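Local coordinates for protein sarcoplasmic calcium-binding proteins II, V, VI, and VII (Branchiostoma lanceolatum, PDB 2SAS) that binds calcium ions through EF-hand loops and seems to be more abundant in fast-contracting muscle, though its functional role there is not established, at residues A[63-66]-A[67-71]; A[142-145]-A[146-150]. All coordinates share one frame; numbering follows the deposited sequence.

Interaction 1: residues A[63-66]-A[67-71]. With CA (calcium ion), chain C.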
ATOM      1  N   ARG A  63      12.295 -21.542  -9.786  1.00 22.52           N
ATOM      2  CA  ARG A  63      12.245 -22.994  -9.907  1.00 23.21           C
ATOM      3  C   ARG A  63      11.674 -23.603  -8.640  1.00 23.41           C
ATOM      4  O   ARG A  63      10.777 -24.450  -8.701  1.00 24.00           O
ATOM      5  CB  ARG A  63      13.618 -23.567 -10.207  1.00 25.89           C
ATOM      6  CG  ARG A  63      13.756 -25.056 -10.368  1.00 28.64           C
ATOM      7  CD  ARG A  63      14.516 -25.399 -11.625  1.00 31.22           C
ATOM      8  NE  ARG A  63      14.369 -24.361 -12.653  1.00 31.33           N
ATOM      9  CZ  ARG A  63      15.410 -23.611 -13.031  1.00 32.08           C
ATOM     10  NH1 ARG A  63      16.591 -23.769 -12.430  1.00 31.45           N
ATOM     11  NH2 ARG A  63      15.292 -22.701 -14.002  1.00 33.63           N
ATOM     12  N   ASP A  64      12.167 -23.192  -7.492  1.00 23.89           N
ATOM     13  CA  ASP A  64      11.663 -23.762  -6.223  1.00 22.90           C
ATOM     14  C   ASP A  64      10.247 -23.277  -5.962  1.00 22.62           C
ATOM     15  O   ASP A  64       9.487 -24.077  -5.361  1.00 24.90           O
ATOM     16  CB  ASP A  64      12.580 -23.405  -5.062  1.00 25.00           C
ATOM     17  CG  ASP A  64      12.213 -24.082  -3.754  1.00 26.69           C
ATOM     18  OD1 ASP A  64      11.410 -23.477  -3.012  1.00 27.83           O
ATOM     19  OD2 ASP A  64      12.724 -25.160  -3.447  1.00 27.10           O
ATOM     20  N   LEU A  65       9.913 -22.051  -6.326  1.00 19.74           N
ATOM     21  CA  LEU A  65       8.537 -21.596  -6.064  1.00 18.79           C
ATOM     22  C   LEU A  65       7.587 -22.352  -7.017  1.00 19.44           C
ATOM     23  O   LEU A  65       6.603 -22.932  -6.513  1.00 17.94           O
ATOM     24  CB  LEU A  65       8.448 -20.094  -6.096  1.00 16.80           C
ATOM     25  CG  LEU A  65       7.065 -19.432  -6.037  1.00 14.71           C
ATOM     26  CD1 LEU A  65       6.437 -19.656  -4.702  1.00 12.95           C
ATOM     27  CD2 LEU A  65       7.266 -17.952  -6.372  1.00 15.52           C
ATOM     28  N   LYS A  66       7.871 -22.264  -8.305  1.00 18.85           N
ATOM     29  CA  LYS A  66       7.086 -22.932  -9.355  1.00 19.48           C
ATOM     30  C   LYS A  66       6.830 -24.400  -9.004  1.00 19.58           C
ATOM     31  O   LYS A  66       5.690 -24.891  -9.095  1.00 20.00           O
ATOM     32  CB  LYS A  66       7.801 -22.904 -10.702  1.00 18.95           C
ATOM     33  CG  LYS A  66       6.989 -22.898 -11.961  1.00 20.32           C
ATOM     34  CD  LYS A  66       7.807 -22.862 -13.235  1.00 23.39           C
ATOM     35  CE  LYS A  66       8.445 -24.166 -13.645  1.00 24.58           C
ATOM     36  NZ  LYS A  66       9.652 -24.471 -12.822  1.00 27.79           N
ATOM     37  N   GLY A  67       7.847 -25.122  -8.634  1.00 19.88           N
ATOM     38  CA  GLY A  67       7.752 -26.545  -8.274  1.00 21.33           C
ATOM     39  C   GLY A  67       7.011 -26.878  -7.016  1.00 21.45           C
ATOM     40  O   GLY A  67       6.806 -28.056  -6.656  1.00 22.04           O
ATOM     41  N   ARG A  68       6.563 -25.902  -6.257  1.00 22.71           N
ATOM     42  CA  ARG A  68       5.845 -26.085  -5.005  1.00 22.74           C
ATOM     43  C   ARG A  68       4.416 -25.545  -5.027  1.00 22.45           C
ATOM     44  O   ARG A  68       3.558 -26.039  -4.256  1.00 24.40           O
ATOM     45  CB  ARG A  68       6.469 -25.311  -3.861  1.00 23.16           C
ATOM     46  CG  ARG A  68       7.691 -25.811  -3.163  1.00 26.34           C
ATOM     47  CD  ARG A  68       8.094 -24.796  -2.117  1.00 28.91           C
ATOM     48  NE  ARG A  68       9.538 -24.810  -1.934  1.00 30.21           N
ATOM     49  CZ  ARG A  68      10.106 -25.788  -1.214  1.00 33.38           C
ATOM     50  NH1 ARG A  68       9.306 -26.672  -0.614  1.00 34.83           N
ATOM     51  NH2 ARG A  68      11.423 -25.882  -1.037  1.00 35.28           N
ATOM     52  N   ALA A  69       4.220 -24.524  -5.814  1.00 20.82           N
ATOM     53  CA  ALA A  69       2.922 -23.850  -5.831  1.00 19.78           C
ATOM     54  C   ALA A  69       2.185 -24.002  -7.126  1.00 18.38           C
ATOM     55  O   ALA A  69       0.971 -23.835  -7.075  1.00 17.89           O
ATOM     56  CB  ALA A  69       3.109 -22.357  -5.462  1.00 18.77           C
ATOM     57  N   ASP A  70       2.892 -24.323  -8.202  1.00 18.29           N
ATOM     58  CA  ASP A  70       2.175 -24.463  -9.479  1.00 19.98           C
ATOM     59  C   ASP A  70       1.534 -25.875  -9.564  1.00 21.31           C
ATOM     60  O   ASP A  70       2.116 -26.794 -10.170  1.00 20.72           O
ATOM     61  CB  ASP A  70       3.085 -24.195 -10.634  1.00 19.89           C
ATOM     62  CG  ASP A  70       2.352 -23.995 -11.951  1.00 19.96           C
ATOM     63  OD1 ASP A  70       1.187 -23.516 -11.980  1.00 16.42           O
ATOM     64  OD2 ASP A  70       3.079 -24.292 -12.906  1.00 19.69           O
ATOM     65  N   ILE A  71       0.346 -25.939  -9.018  1.00 21.59           N
ATOM     66  CA  ILE A  71      -0.388 -27.200  -8.994  1.00 24.35           C
ATOM     67  C   ILE A  71      -0.770 -27.748 -10.356  1.00 24.98           C
ATOM     68  O   ILE A  71      -0.565 -28.981 -10.507  1.00 25.39           O
ATOM     69  CB  ILE A  71      -1.570 -27.117  -7.973  1.00 25.00           C
ATOM     70  CG1 ILE A  71      -1.017 -26.851  -6.534  1.00 25.62           C
ATOM     71  CG2 ILE A  71      -2.380 -28.439  -8.024  1.00 27.29           C
ATOM     72  CD1 ILE A  71       0.094 -27.866  -6.076  1.00 23.70           C
TER
HETATM   73 CA    CA C 187      -0.403 -22.407 -12.113  1.00 11.24          CA
HETATM   74  O   HOH W   1      -2.218 -21.125 -12.657  1.00 17.75           O
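Gly-67 N bonds Arg-63 O and Asp-70 N bonds Lys-66 O (3.0 Å) along the last turns of helix 48-69, while between them Leu-65 O takes both Ala-69 N and Arg-68 N, the latter from above its carbonyl plane, before Asp-70 leaves helical geometry. One turn apart on the flank, Asp-64 and Arg-68 form an i to i+4 salt bridge. Arg-68 NE lies 2.5 Å from Asp-64 OD1, which sits at the guanidinium edge in its plane; the carboxylate is met from above its own plane, the two groups being turned 53° apart. Arg-68 NH2 adds a weak second bond to Asp-64 OD2 at 2.8 Å. With its CG beside the backbone N (chi1 -79°), the Arg-68 chain folds back along the helix, CG lying 3.3 Å from Asp-64 O. A leucine in place of Arg-68 would probably leave the Asp-64 carboxylate without its positive partner and freer to turn. Leu-65 and Ala-69, loosely in touch, both pack on Met-85 of helix 79-91. Asp-70 OD1 binds calcium at 1.9 Å, and Asn-72, Asp-74, Val-76 O, Glu-81 and a water complete the site. The entering helix of this EF-hand thus passes from a partly exposed ion pair straight into metal coordination, its last i to i+4 backbone bond holding the first ligand residue at the loop entrance.

Interaction 2: residues A[142-145]-A[146-150]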
ATOM      1  N   PRO A 142      10.611   6.944  12.691  1.00 17.86           N
ATOM      2  CA  PRO A 142      11.394   6.694  13.902  1.00 16.60           C
ATOM      3  C   PRO A 142      10.679   5.780  14.873  1.00 16.21           C
ATOM      4  O   PRO A 142      11.349   4.915  15.503  1.00 18.14           O
ATOM      5  CB  PRO A 142      11.608   8.095  14.532  1.00 17.09           C
ATOM      6  CG  PRO A 142      11.533   9.010  13.342  1.00 18.10           C
ATOM      7  CD  PRO A 142      10.481   8.409  12.410  1.00 17.47           C
ATOM      8  N   ALA A 143       9.375   5.884  15.080  1.00 14.15           N
ATOM      9  CA  ALA A 143       8.661   4.967  15.985  1.00 13.89           C
ATOM     10  C   ALA A 143       8.569   3.559  15.402  1.00 14.64           C
ATOM     11  O   ALA A 143       8.509   2.593  16.153  1.00 14.97           O
ATOM     12  CB  ALA A 143       7.264   5.441  16.306  1.00 13.61           C
ATOM     13  N   VAL A 144       8.465   3.426  14.078  1.00 15.99           N
ATOM     14  CA  VAL A 144       8.390   2.078  13.470  1.00 16.56           C
ATOM     15  C   VAL A 144       9.787   1.494  13.599  1.00 17.06           C
ATOM     16  O   VAL A 144       9.985   0.313  13.876  1.00 19.67           O
ATOM     17  CB  VAL A 144       7.881   2.125  12.012  1.00 16.63           C
ATOM     18  CG1 VAL A 144       8.129   0.813  11.302  1.00 15.86           C
ATOM     19  CG2 VAL A 144       6.429   2.558  11.929  1.00 11.89           C
ATOM     20  N   TYR A 145      10.782   2.343  13.392  1.00 17.86           N
ATOM     21  CA  TYR A 145      12.184   1.833  13.514  1.00 17.30           C
ATOM     22  C   TYR A 145      12.500   1.403  14.927  1.00 17.84           C
ATOM     23  O   TYR A 145      13.326   0.509  15.154  1.00 18.56           O
ATOM     24  CB  TYR A 145      13.130   2.947  13.079  1.00 15.60           C
ATOM     25  CG  TYR A 145      14.541   2.488  12.929  1.00 13.74           C
ATOM     26  CD1 TYR A 145      14.806   1.799  11.736  1.00 15.36           C
ATOM     27  CD2 TYR A 145      15.569   2.682  13.850  1.00 13.29           C
ATOM     28  CE1 TYR A 145      16.070   1.324  11.461  1.00 13.88           C
ATOM     29  CE2 TYR A 145      16.874   2.204  13.558  1.00 11.76           C
ATOM     30  CZ  TYR A 145      17.091   1.539  12.387  1.00 12.63           C
ATOM     31  OH  TYR A 145      18.295   1.016  12.029  1.00 15.02           O
ATOM     32  N   ASN A 146      11.885   2.012  15.935  1.00 19.33           N
ATOM     33  CA  ASN A 146      12.140   1.630  17.334  1.00 18.48           C
ATOM     34  C   ASN A 146      11.495   0.310  17.689  1.00 17.48           C
ATOM     35  O   ASN A 146      11.987  -0.400  18.590  1.00 16.60           O
ATOM     36  CB  ASN A 146      11.866   2.825  18.272  1.00 21.47           C
ATOM     37  CG  ASN A 146      13.151   3.676  18.354  1.00 25.31           C
ATOM     38  OD1 ASN A 146      14.026   3.476  19.207  1.00 27.70           O
ATOM     39  ND2 ASN A 146      13.318   4.616  17.443  1.00 26.13           N
ATOM     40  N   VAL A 147      10.411  -0.087  17.014  1.00 16.07           N
ATOM     41  CA  VAL A 147       9.837  -1.422  17.287  1.00 14.16           C
ATOM     42  C   VAL A 147      10.843  -2.432  16.730  1.00 14.75           C
ATOM     43  O   VAL A 147      11.222  -3.447  17.320  1.00 15.13           O
ATOM     44  CB  VAL A 147       8.446  -1.567  16.671  1.00 14.66           C
ATOM     45  CG1 VAL A 147       7.994  -3.039  16.679  1.00 12.67           C
ATOM     46  CG2 VAL A 147       7.411  -0.670  17.297  1.00 13.06           C
ATOM     47  N   ILE A 148      11.367  -2.115  15.519  1.00 14.71           N
ATOM     48  CA  ILE A 148      12.353  -3.030  14.927  1.00 15.61           C
ATOM     49  C   ILE A 148      13.655  -3.173  15.721  1.00 16.92           C
ATOM     50  O   ILE A 148      14.235  -4.276  15.872  1.00 17.23           O
ATOM     51  CB  ILE A 148      12.694  -2.601  13.466  1.00 15.77           C
ATOM     52  CG1 ILE A 148      11.394  -2.251  12.673  1.00 17.74           C
ATOM     53  CG2 ILE A 148      13.533  -3.716  12.805  1.00 16.88           C
ATOM     54  CD1 ILE A 148      11.681  -1.918  11.170  1.00 16.61           C
ATOM     55  N   THR A 149      14.214  -2.063  16.166  1.00 17.15           N
ATOM     56  CA  THR A 149      15.489  -2.101  16.904  1.00 16.86           C
ATOM     57  C   THR A 149      15.240  -2.288  18.377  1.00 18.64           C
ATOM     58  O   THR A 149      16.190  -2.374  19.167  1.00 20.36           O
ATOM     59  CB  THR A 149      16.341  -0.800  16.639  1.00 15.07           C
ATOM     60  OG1 THR A 149      15.535   0.265  17.243  1.00 13.21           O
ATOM     61  CG2 THR A 149      16.666  -0.629  15.156  1.00  9.83           C
ATOM     62  N   ASP A 150      13.959  -2.399  18.697  1.00 19.98           N
ATOM     63  CA  ASP A 150      13.530  -2.623  20.092  1.00 19.85           C
ATOM     64  C   ASP A 150      14.159  -1.652  21.081  1.00 18.71           C
ATOM     65  O   ASP A 150      14.692  -2.073  22.133  1.00 19.34           O
ATOM     66  CB  ASP A 150      13.760  -4.094  20.483  1.00 18.65           C
ATOM     67  CG  ASP A 150      13.080  -4.293  21.833  1.00 21.67           C
ATOM     68  OD1 ASP A 150      12.086  -3.586  22.037  1.00 21.86           O
ATOM     69  OD2 ASP A 150      13.558  -5.043  22.696  1.00 26.11           O
TER
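Successive i to i+4 bonds tie 142-145 to 146-150 within helix 141-149: Asn-146 N to Pro-142 O, a long, weak one from Val-147 N to Ala-143 O, then Ile-148 N to Val-144 O and Thr-149 N to Tyr-145 O (2.9 Å). Side chains add a second donor to two of these carbonyls. The Asn-146 amide turns back so that ND2 reaches Pro-142 O at 2.8 Å in a nearly straight bond (175°), with the oxygen in the amide plane; backbone N and ND2 arrive from opposite faces of the carbonyl plane. Thr-149 does likewise at Tyr-145 O. Thr-149 OG1, held between the backbone N and the carbonyl carbon (chi1 66°), gives its proton to Tyr-145 O at 3.1 Å, from the face opposite the backbone donor.

The same rotation lays the threonine methyl over one face of the Tyr-145 ring, Thr-149 CG2 standing 3.3 Å from CE2 and 3.5 Å from CZ of Tyr-145, a close CH-pi type contact. The phenol OH is bonded to Val-122 O. Ile-148 CG1 passes 3.2 Å from Val-144 O, and its CD1 only grazes Val-144 CG1. A Schellman motif closes the helix: Asp-150 is the C-prime residue with positive phi, and Gly-151 N returns to Asn-146 O. Val-144, Tyr-145 and Ile-148 all pack on Phe-127 of helix 124-130, Ile-148 also touches Arg-160 and Leu-164 of helix 158-170, and Val-147 meets the C-terminal Pro-185, so this helix packs on both neighbouring helices and is also touched by the chain's tail.

Interactions 1 and 2 each lie at the C-terminal end of one helix, 48-69 and 141-149, on opposite sides of the chain's centre, with centres about 35 Å apart and no touch between them. Both are partly buried: Leu-65 and Ala-69 in one, Val-144 and Ile-148 in the other, are buried against a neighbouring helix, while Asn-146 is exposed and the Asp-64/Arg-68 pair partly so. Their chemistry differs with what follows: 63-71 carries a charged pair and supplies a ligand to the second calcium loop, whereas 142-150 relies on neutral side chains doubling up on carbonyls and ends in a Schellman turn. The Tyr-145 side chain nevertheless lies about 8 Å from the calcium near Glu-126.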